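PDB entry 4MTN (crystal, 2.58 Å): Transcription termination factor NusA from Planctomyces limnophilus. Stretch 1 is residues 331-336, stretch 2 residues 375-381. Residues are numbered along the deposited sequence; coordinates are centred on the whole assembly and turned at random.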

# COMPACT_ATOMS: atom_id res chain seq x y z
N GLN A 331 29.02 -27.03 15.34
CA GLN A 331 28.85 -27.06 16.79
C GLN A 331 27.54 -27.73 17.17
O GLN A 331 27.46 -28.41 18.19
CB GLN A 331 28.90 -25.64 17.37
CG GLN A 331 30.29 -25.03 17.42
CD GLN A 331 30.29 -23.66 18.07
OE1 GLN A 331 29.33 -22.90 17.95
NE2 GLN A 331 31.37 -23.34 18.78
N ILE A 332 26.52 -27.53 16.35
CA ILE A 332 25.22 -28.14 16.57
C ILE A 332 25.29 -29.65 16.38
O ILE A 332 25.65 -30.12 15.30
CB ILE A 332 24.15 -27.56 15.63
CG1 ILE A 332 24.04 -26.05 15.80
CG2 ILE A 332 22.80 -28.23 15.88
CD1 ILE A 332 23.06 -25.39 14.85
N PRO A 333 24.94 -30.41 17.42
CA PRO A 333 24.87 -31.87 17.30
C PRO A 333 23.76 -32.28 16.34
O PRO A 333 22.64 -31.77 16.44
CB PRO A 333 24.58 -32.33 18.73
CG PRO A 333 23.94 -31.15 19.39
CD PRO A 333 24.60 -29.95 18.78
N GLY A 334 24.07 -33.19 15.43
CA GLY A 334 23.11 -33.59 14.41
C GLY A 334 23.42 -32.92 13.09
O GLY A 334 22.84 -33.27 12.06
N VAL A 335 24.34 -31.96 13.11
CA VAL A 335 24.80 -31.32 11.89
C VAL A 335 26.20 -31.81 11.52
O VAL A 335 27.18 -31.47 12.18
CB VAL A 335 24.82 -29.78 12.02
CG1 VAL A 335 25.35 -29.15 10.74
CG2 VAL A 335 23.43 -29.26 12.34
N SER A 336 26.27 -32.61 10.46
CA SER A 336 27.55 -33.14 9.98
C SER A 336 28.34 -32.06 9.26
O SER A 336 27.79 -31.05 8.84
CB SER A 336 27.32 -34.34 9.06
OG SER A 336 26.60 -33.96 7.90
N VAL A 375 14.73 -29.89 15.79
CA VAL A 375 15.75 -29.73 16.81
C VAL A 375 16.85 -28.77 16.35
O VAL A 375 17.26 -27.87 17.09
CB VAL A 375 16.38 -31.08 17.20
CG1 VAL A 375 17.65 -30.88 18.00
CG2 VAL A 375 15.38 -31.91 17.99
N ILE A 376 17.31 -28.96 15.12
CA ILE A 376 18.34 -28.11 14.53
C ILE A 376 17.88 -26.66 14.47
O ILE A 376 18.63 -25.74 14.82
CB ILE A 376 18.72 -28.58 13.11
CG1 ILE A 376 19.43 -29.94 13.18
CG2 ILE A 376 19.60 -27.56 12.41
CD1 ILE A 376 19.93 -30.43 11.84
N VAL A 377 16.64 -26.45 14.04
CA VAL A 377 16.06 -25.11 13.97
C VAL A 377 16.04 -24.45 15.35
O VAL A 377 16.34 -23.26 15.48
CB VAL A 377 14.63 -25.15 13.40
CG1 VAL A 377 13.97 -23.78 13.48
CG2 VAL A 377 14.65 -25.65 11.96
N GLU A 378 15.72 -25.24 16.38
CA GLU A 378 15.68 -24.73 17.75
C GLU A 378 17.07 -24.31 18.23
O GLU A 378 17.21 -23.35 18.99
CB GLU A 378 15.09 -25.77 18.70
CG GLU A 378 13.61 -26.03 18.49
CD GLU A 378 12.97 -26.74 19.66
OE1 GLU A 378 13.53 -26.67 20.78
OE2 GLU A 378 11.90 -27.36 19.47
N TYR A 379 18.10 -25.03 17.78
CA TYR A 379 19.48 -24.66 18.08
C TYR A 379 19.82 -23.31 17.47
O TYR A 379 20.42 -22.46 18.12
CB TYR A 379 20.45 -25.72 17.57
CG TYR A 379 20.75 -26.83 18.55
CD1 TYR A 379 21.70 -26.65 19.55
CD2 TYR A 379 20.08 -28.04 18.48
CE1 TYR A 379 21.97 -27.66 20.45
CE2 TYR A 379 20.35 -29.05 19.38
CZ TYR A 379 21.30 -28.86 20.36
OH TYR A 379 21.57 -29.87 21.26
N ALA A 380 19.44 -23.13 16.21
CA ALA A 380 19.72 -21.90 15.49
C ALA A 380 18.99 -20.72 16.12
O ALA A 380 19.52 -19.61 16.17
CB ALA A 380 19.34 -22.04 14.02
N GLU A 381 17.77 -20.96 16.59
CA GLU A 381 16.99 -19.93 17.26
C GLU A 381 17.66 -19.50 18.56
O GLU A 381 17.80 -18.31 18.83
CB GLU A 381 15.57 -20.42 17.54
CG GLU A 381 14.70 -20.56 16.30
CD GLU A 381 13.33 -21.12 16.61
OE1 GLU A 381 13.10 -21.55 17.76
OE2 GLU A 381 12.47 -21.14 15.70

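A tight turn packs here against one side of a helix. Residues 332 to 335 form a type II beta turn, closed by a hydrogen bond from Val335 N to Ile332 O at 3.1 Å. Residues 375 to 381 lie within a helix that runs on past both ends of the stretch. No hydrogen bond joins the two stretches. They are held by shape and by apolar contact, and together they bury 282 Å².

Two helix residues, Ile376 and Tyr379, provide most of the helix surface that the turn covers. They stand three positions apart, a little less than one helical turn, so both side chains can meet the same partner. The CA-to-CB bond of Tyr379 points toward the turn. That of Ile376 points sideways, but the end of its side chain comes nearer.

Ile332 is the main bump on the turn. It fills the corner between one face of the Tyr379 ring and the helix backbone at Ile376 O and Ala380 N. It is buried, and its CG2 sits over that face, 4.0 Å from the ring centroid and 27° off the ring normal. This is a CH-pi contact. Between these two residues the closest pair is Ile332 CG2 and Tyr379 CG, 3.6 Å apart. The other branch, with chi1 m and chi2 t, extends toward the helix backbone. There Ile332 CD1 lies 4.4 Å from Ile376 O and 4.5 Å from Ala380 N. These two backbone atoms are already paired with each other in the helix, Ala380 N to Ile376 O at 3.1 Å, so the methyl rests beside a satisfied hydrogen bond.

Pro333 continues the cover over the tyrosine. Its CD makes an off-centre CH-pi contact, 4.2 Å from the ring centroid of Tyr379. Pro333 CG reaches the outer end of the ring, 3.6 Å from Tyr379 CZ and 3.3 Å from Tyr379 OH. The isoleucine methyl thus lies near the root of the ring and the proline near its tip.

The second fit involves Ile376. Its extended side chain, also chi1 m and chi2 t, brings CD1 to the far end of the turn. Ile376 CD1 lies 3.7 Å from Val335 CG2 and 4.1 Å from Gly334 O. Val335 is buried and its CA-to-CB bond points toward the helix.

Gly334 has phi 102° and psi -10°. At these angles a CB would be jammed against the carbonyl O of Pro333, which by itself calls for glycine. The CA-to-CB bond of Val377 points away from the turn.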